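Local coordinates for pyrrolidone-carboxylate peptidase (Deinococcus radiodurans R1, PDB 5Z48), which removes N-terminal pyroglutamyl (5-oxoprolyl) residues from peptides as a cysteine exopeptidase, generally sparing those followed by proline, at residues L6-F11 with V40-L45; G66-T71 with G163-G168. One frame throughout, in Å; residues are numbered along the deposited sequence. Where two conformers were deposited one is given.

Interaction 1. Residues L6-F11 with V40-L45; sequences LLLTGF and VHSALL. With PCA (pyroglutamic acid), chain I.
The Phe11 ring stands between bound pyroglutamic acid and Leu45 of the neighbouring strand. CG of the ligand lies over one face of the ring, 3.6 Å from Phe11 CG, while Phe11 CE1 packs 3.7 Å from Leu45 CB, which lies on the other side of the ring plane. A chi1 of -83° puts Phe11 CG anti to the carbonyl carbon, beside the backbone N. An alanine here would probably leave CG of the ligand without the ring face it lies on and open a gap beside Leu45 CB. Next along the strands, Leu45 CD1 reaches Thr9 OG1 at 3.9 Å. Leu8 and Val40 meet on the sheet face that also carries Ser42, with CB of Leu8 3.8 Å from CG1 of Val40. The Ser42 hydroxyl is bonded to Ala26 O in helix 21-29. Five backbone bonds join the strands, running from His41 N to Leu6 O at 2.9 Å through to Leu45 N to Gly10 O at 2.8 Å. Helix 49-63 covers the face bearing Leu7, Ala43 and Leu45. Parallel strands between helix layers, with the bound pyroglutamic acid near their C-terminal ends, are typical of an alpha/beta/alpha sandwich such as the peptidase C15 fold.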
loop_
_atom_site.group_PDB
_atom_site.type_symbol
_atom_site.label_atom_id
_atom_site.label_comp_id
_atom_site.label_asym_id
_atom_site.label_seq_id
_atom_site.Cartn_x
_atom_site.Cartn_y
_atom_site.Cartn_z
ATOM N N LEU B 6 -23.472 19.463 -20.888
ATOM C CA LEU B 6 -22.334 18.664 -20.438
ATOM C C LEU B 6 -22.783 17.206 -20.447
ATOM O O LEU B 6 -23.785 16.848 -19.805
ATOM C CB LEU B 6 -21.849 19.090 -19.052
ATOM C CG LEU B 6 -20.654 18.247 -18.537
ATOM C CD1 LEU B 6 -19.603 19.112 -17.862
ATOM C CD2 LEU B 6 -21.109 17.208 -17.569
ATOM N N LEU B 7 -22.090 16.370 -21.233
ATOM C CA LEU B 7 -22.376 14.935 -21.244
ATOM C C LEU B 7 -21.651 14.273 -20.086
ATOM O O LEU B 7 -20.435 14.363 -20.001
ATOM C CB LEU B 7 -21.938 14.313 -22.575
ATOM C CG LEU B 7 -22.034 12.776 -22.660
ATOM C CD1 LEU B 7 -23.480 12.338 -22.541
ATOM C CD2 LEU B 7 -21.438 12.267 -24.006
ATOM N N LEU B 8 -22.391 13.610 -19.195
ATOM C CA LEU B 8 -21.830 12.951 -18.018
ATOM C C LEU B 8 -22.116 11.466 -18.120
ATOM O O LEU B 8 -23.264 11.086 -18.269
ATOM C CB LEU B 8 -22.467 13.525 -16.752
ATOM C CG LEU B 8 -22.120 12.808 -15.439
ATOM C CD1 LEU B 8 -20.591 12.833 -15.161
ATOM C CD2 LEU B 8 -22.869 13.454 -14.279
ATOM N N THR B 9 -21.071 10.612 -18.104
ATOM C CA THR B 9 -21.341 9.172 -18.165
ATOM C C THR B 9 -20.794 8.463 -16.930
ATOM O O THR B 9 -19.858 8.932 -16.289
ATOM C CB THR B 9 -20.755 8.528 -19.431
ATOM O OG1 THR B 9 -19.312 8.574 -19.411
ATOM C CG2 THR B 9 -21.211 9.261 -20.669
ATOM N N GLY B 10 -21.419 7.329 -16.603
ATOM C CA GLY B 10 -20.897 6.399 -15.613
ATOM C C GLY B 10 -20.970 4.998 -16.192
ATOM O O GLY B 10 -21.471 4.797 -17.292
ATOM N N PHE B 11 -20.439 4.040 -15.434
ATOM C CA PHE B 11 -20.425 2.649 -15.867
ATOM C C PHE B 11 -21.281 1.774 -14.950
ATOM O O PHE B 11 -21.433 2.056 -13.757
ATOM C CB PHE B 11 -18.977 2.056 -15.886
ATOM C CG PHE B 11 -18.200 2.357 -17.119
ATOM C CD1 PHE B 11 -18.421 1.652 -18.281
ATOM C CD2 PHE B 11 -17.215 3.360 -17.116
ATOM C CE1 PHE B 11 -17.687 1.896 -19.431
ATOM C CE2 PHE B 11 -16.449 3.614 -18.275
ATOM C CZ PHE B 11 -16.693 2.897 -19.434
ATOM N N VAL B 40 -26.703 19.199 -17.469
ATOM C CA VAL B 40 -26.072 17.875 -17.459
ATOM C C VAL B 40 -27.012 16.872 -18.105
ATOM O O VAL B 40 -28.206 16.828 -17.758
ATOM C CB VAL B 40 -25.750 17.451 -16.020
ATOM C CG1 VAL B 40 -25.227 15.966 -15.992
ATOM C CG2 VAL B 40 -24.749 18.414 -15.374
ATOM N N HIS B 41 -26.500 16.084 -19.049
ATOM C CA HIS B 41 -27.216 14.945 -19.622
ATOM C C HIS B 41 -26.422 13.706 -19.248
ATOM O O HIS B 41 -25.272 13.576 -19.663
ATOM C CB HIS B 41 -27.285 15.044 -21.151
ATOM C CG HIS B 41 -27.929 13.858 -21.785
ATOM N ND1 HIS B 41 -29.284 13.798 -22.028
ATOM C CD2 HIS B 41 -27.418 12.665 -22.174
ATOM C CE1 HIS B 41 -29.574 12.633 -22.586
ATOM N NE2 HIS B 41 -28.461 11.917 -22.658
ATOM N N SER B 42 -27.015 12.794 -18.485
ATOM C CA SER B 42 -26.275 11.607 -18.052
ATOM C C SER B 42 -26.644 10.370 -18.870
ATOM O O SER B 42 -27.772 10.218 -19.344
ATOM C CB SER B 42 -26.568 11.294 -16.590
ATOM O OG SER B 42 -26.236 12.391 -15.782
ATOM N N ALA B 43 -25.696 9.427 -18.927
ATOM C CA ALA B 43 -25.916 8.111 -19.520
ATOM C C ALA B 43 -25.037 7.078 -18.837
ATOM O O ALA B 43 -23.956 7.388 -18.327
ATOM C CB ALA B 43 -25.620 8.089 -21.030
ATOM N N LEU B 44 -25.535 5.863 -18.786
ATOM C CA LEU B 44 -24.733 4.761 -18.298
ATOM C C LEU B 44 -24.205 3.949 -19.466
ATOM O O LEU B 44 -24.905 3.723 -20.456
ATOM C CB LEU B 44 -25.549 3.880 -17.374
ATOM C CG LEU B 44 -25.959 4.606 -16.102
ATOM C CD1 LEU B 44 -26.569 3.559 -15.177
ATOM C CD2 LEU B 44 -24.802 5.359 -15.414
ATOM N N LEU B 45 -22.949 3.552 -19.351
ATOM C CA LEU B 45 -22.292 2.707 -20.339
ATOM C C LEU B 45 -22.080 1.284 -19.819
ATOM O O LEU B 45 -21.812 1.073 -18.623
ATOM C CB LEU B 45 -20.922 3.299 -20.693
ATOM C CG LEU B 45 -20.994 4.749 -21.238
ATOM C CD1 LEU B 45 -19.581 5.320 -21.472
ATOM C CD2 LEU B 45 -21.744 4.837 -22.558
HETATM N N PCA I . -13.963 0.943 -13.835
HETATM C CA PCA I . -13.312 0.071 -14.807
HETATM C CB PCA I . -14.349 -0.271 -15.891
HETATM C CG PCA I . -15.697 0.300 -15.448
HETATM C CD PCA I . -15.344 1.082 -14.209
HETATM O OE PCA I . -16.186 1.750 -13.599
HETATM C C PCA I . -12.023 0.733 -15.332
HETATM O O PCA I . -11.598 0.559 -16.479
HETATM O OXT PCA I . -11.372 1.526 -14.595
#

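Interaction 2. Residues G66-T71 with G163-G168; sequences GAVLLT and GAVPCG
Two parallel strands of the central sheet, 67-73 and 167-172, begin their pairing here, where the loop before Cys167 comes alongside residues 66-68. Three backbone bonds set the register. Val68 N donates to Pro166 O at 2.8 Å, Gly168 N to Val68 O at 3.1 Å, and Leu70 N to Gly168 O at 3.0 Å, so Val68 is gripped through both its N-H and its carbonyl. Val68 and Cys167 are direct neighbours and point to the same face of the sheet. There the sulfur rests against the valine, with Cys167 SG 3.9 Å from Val68 CB and as far from CG1. A chi1 of 175° puts SG anti to the backbone N, where it meets these two carbons, and the cysteine side chain also packs on Ala153, Leu154 and Leu157 of helix 145-159, which covers this face. Gly168 has no side chain, and the backbone carbonyl is what it offers to Leu70: CB of that leucine lies 3.5 Å from Gly168 O, the same oxygen that accepts the bond from Leu70 N. At the start of the pairing, CD of Pro166 sits 3.4 Å from Gly66 O, and CG1 of Val165 touches the same oxygen at 3.6 Å. Thr118 OG1 bonds to Cys167 N on the side of the strand turned from Val68. The side chains across this contact are apolar apart from the cysteine thiol, which meets only carbon here, so direction and register come from main-chain polar groups while van der Waals packing fills the helix-covered face.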
loop_
_atom_site.group_PDB
_atom_site.type_symbol
_atom_site.label_atom_id
_atom_site.label_comp_id
_atom_site.label_asym_id
_atom_site.label_seq_id
_atom_site.Cartn_x
_atom_site.Cartn_y
_atom_site.Cartn_z
ATOM N N GLY B 66 -21.155 20.409 -25.305
ATOM C CA GLY B 66 -20.099 21.392 -25.170
ATOM C C GLY B 66 -18.962 20.980 -24.276
ATOM O O GLY B 66 -17.938 21.667 -24.274
ATOM N N ALA B 67 -19.121 19.890 -23.527
ATOM C CA ALA B 67 -18.084 19.337 -22.667
ATOM C C ALA B 67 -18.476 17.913 -22.345
ATOM O O ALA B 67 -19.668 17.575 -22.363
ATOM C CB ALA B 67 -17.955 20.155 -21.378
ATOM N N VAL B 68 -17.467 17.071 -22.053
ATOM C CA VAL B 68 -17.669 15.637 -21.839
ATOM C C VAL B 68 -16.915 15.222 -20.583
ATOM O O VAL B 68 -15.679 15.359 -20.511
ATOM C CB VAL B 68 -17.208 14.805 -23.055
ATOM C CG1 VAL B 68 -17.371 13.309 -22.821
ATOM C CG2 VAL B 68 -17.930 15.278 -24.333
ATOM N N LEU B 69 -17.655 14.717 -19.591
ATOM C CA LEU B 69 -17.098 14.189 -18.340
ATOM C C LEU B 69 -17.423 12.696 -18.218
ATOM O O LEU B 69 -18.549 12.312 -17.885
ATOM C CB LEU B 69 -17.617 14.991 -17.134
ATOM C CG LEU B 69 -17.006 14.592 -15.774
ATOM C CD1 LEU B 69 -15.495 14.652 -15.771
ATOM C CD2 LEU B 69 -17.525 15.545 -14.684
ATOM N N LEU B 70 -16.444 11.831 -18.496
ATOM C CA LEU B 70 -16.617 10.392 -18.388
ATOM C C LEU B 70 -16.145 9.959 -16.996
ATOM O O LEU B 70 -15.055 10.383 -16.567
ATOM C CB LEU B 70 -15.772 9.700 -19.452
ATOM C CG LEU B 70 -15.911 10.238 -20.890
ATOM C CD1 LEU B 70 -14.760 9.573 -21.730
ATOM C CD2 LEU B 70 -17.249 9.931 -21.503
ATOM N N THR B 71 -16.932 9.143 -16.300
ATOM C CA THR B 71 -16.541 8.716 -14.953
ATOM C C THR B 71 -16.594 7.190 -14.809
ATOM O O THR B 71 -17.315 6.475 -15.526
ATOM C CB THR B 71 -17.410 9.379 -13.847
ATOM O OG1 THR B 71 -18.706 8.795 -13.767
ATOM C CG2 THR B 71 -17.564 10.874 -14.125
ATOM N N GLY B 163 -12.272 18.917 -31.622
ATOM C CA GLY B 163 -11.186 18.788 -30.666
ATOM C C GLY B 163 -11.168 19.858 -29.596
ATOM O O GLY B 163 -10.570 19.650 -28.528
ATOM N N ALA B 164 -11.818 20.987 -29.836
ATOM C CA ALA B 164 -11.896 22.013 -28.804
ATOM C C ALA B 164 -12.902 21.700 -27.695
ATOM O O ALA B 164 -12.937 22.441 -26.696
ATOM C CB ALA B 164 -12.248 23.359 -29.432
ATOM N N VAL B 165 -13.755 20.684 -27.858
ATOM C CA VAL B 165 -14.702 20.329 -26.797
ATOM C C VAL B 165 -13.952 19.708 -25.623
ATOM O O VAL B 165 -13.371 18.628 -25.787
ATOM C CB VAL B 165 -15.767 19.367 -27.328
ATOM C CG1 VAL B 165 -16.666 18.889 -26.186
ATOM C CG2 VAL B 165 -16.600 20.024 -28.392
ATOM N N PRO B 166 -13.953 20.313 -24.434
ATOM C CA PRO B 166 -13.200 19.729 -23.310
ATOM C C PRO B 166 -13.753 18.351 -22.955
ATOM O O PRO B 166 -14.970 18.160 -22.772
ATOM C CB PRO B 166 -13.403 20.734 -22.169
ATOM C CG PRO B 166 -13.723 22.038 -22.884
ATOM C CD PRO B 166 -14.554 21.618 -24.093
ATOM N N CYS B 167 -12.842 17.401 -22.805
ATOM C CA CYS B 167 -13.225 16.008 -22.641
ATOM C C CYS B 167 -12.186 15.309 -21.778
ATOM O O CYS B 167 -10.965 15.450 -22.001
ATOM C CB CYS B 167 -13.317 15.314 -24.017
ATOM S SG CYS B 167 -13.657 13.547 -23.973
ATOM N N GLY B 168 -12.670 14.588 -20.777
ATOM C CA GLY B 168 -11.767 13.814 -19.963
ATOM C C GLY B 168 -12.458 12.778 -19.113
ATOM O O GLY B 168 -13.647 12.468 -19.307
#

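In the fold
Interactions 1 and 2 are neighbouring strand pairs of one sheet, their centres about 11 Å apart. Strands 5-11 and 67-73 lie side by side and join them: Leu69 N is probably bonded to Leu7 O, and Thr71 OG1 to Thr9 O, while Leu70 CD2 packs against Thr9 OG1. Both contacts are largely buried, though the 40-45 strand has a more open side at Leu44. Interaction 1 pairs six residues on each strand and runs to the ligand pocket, where an aromatic ring meets the bound pyroglutamic acid. Interaction 2 is shorter, buries less surface and starts from a loop; its strand 167-172 continues to His171, an active-site residue by similarity.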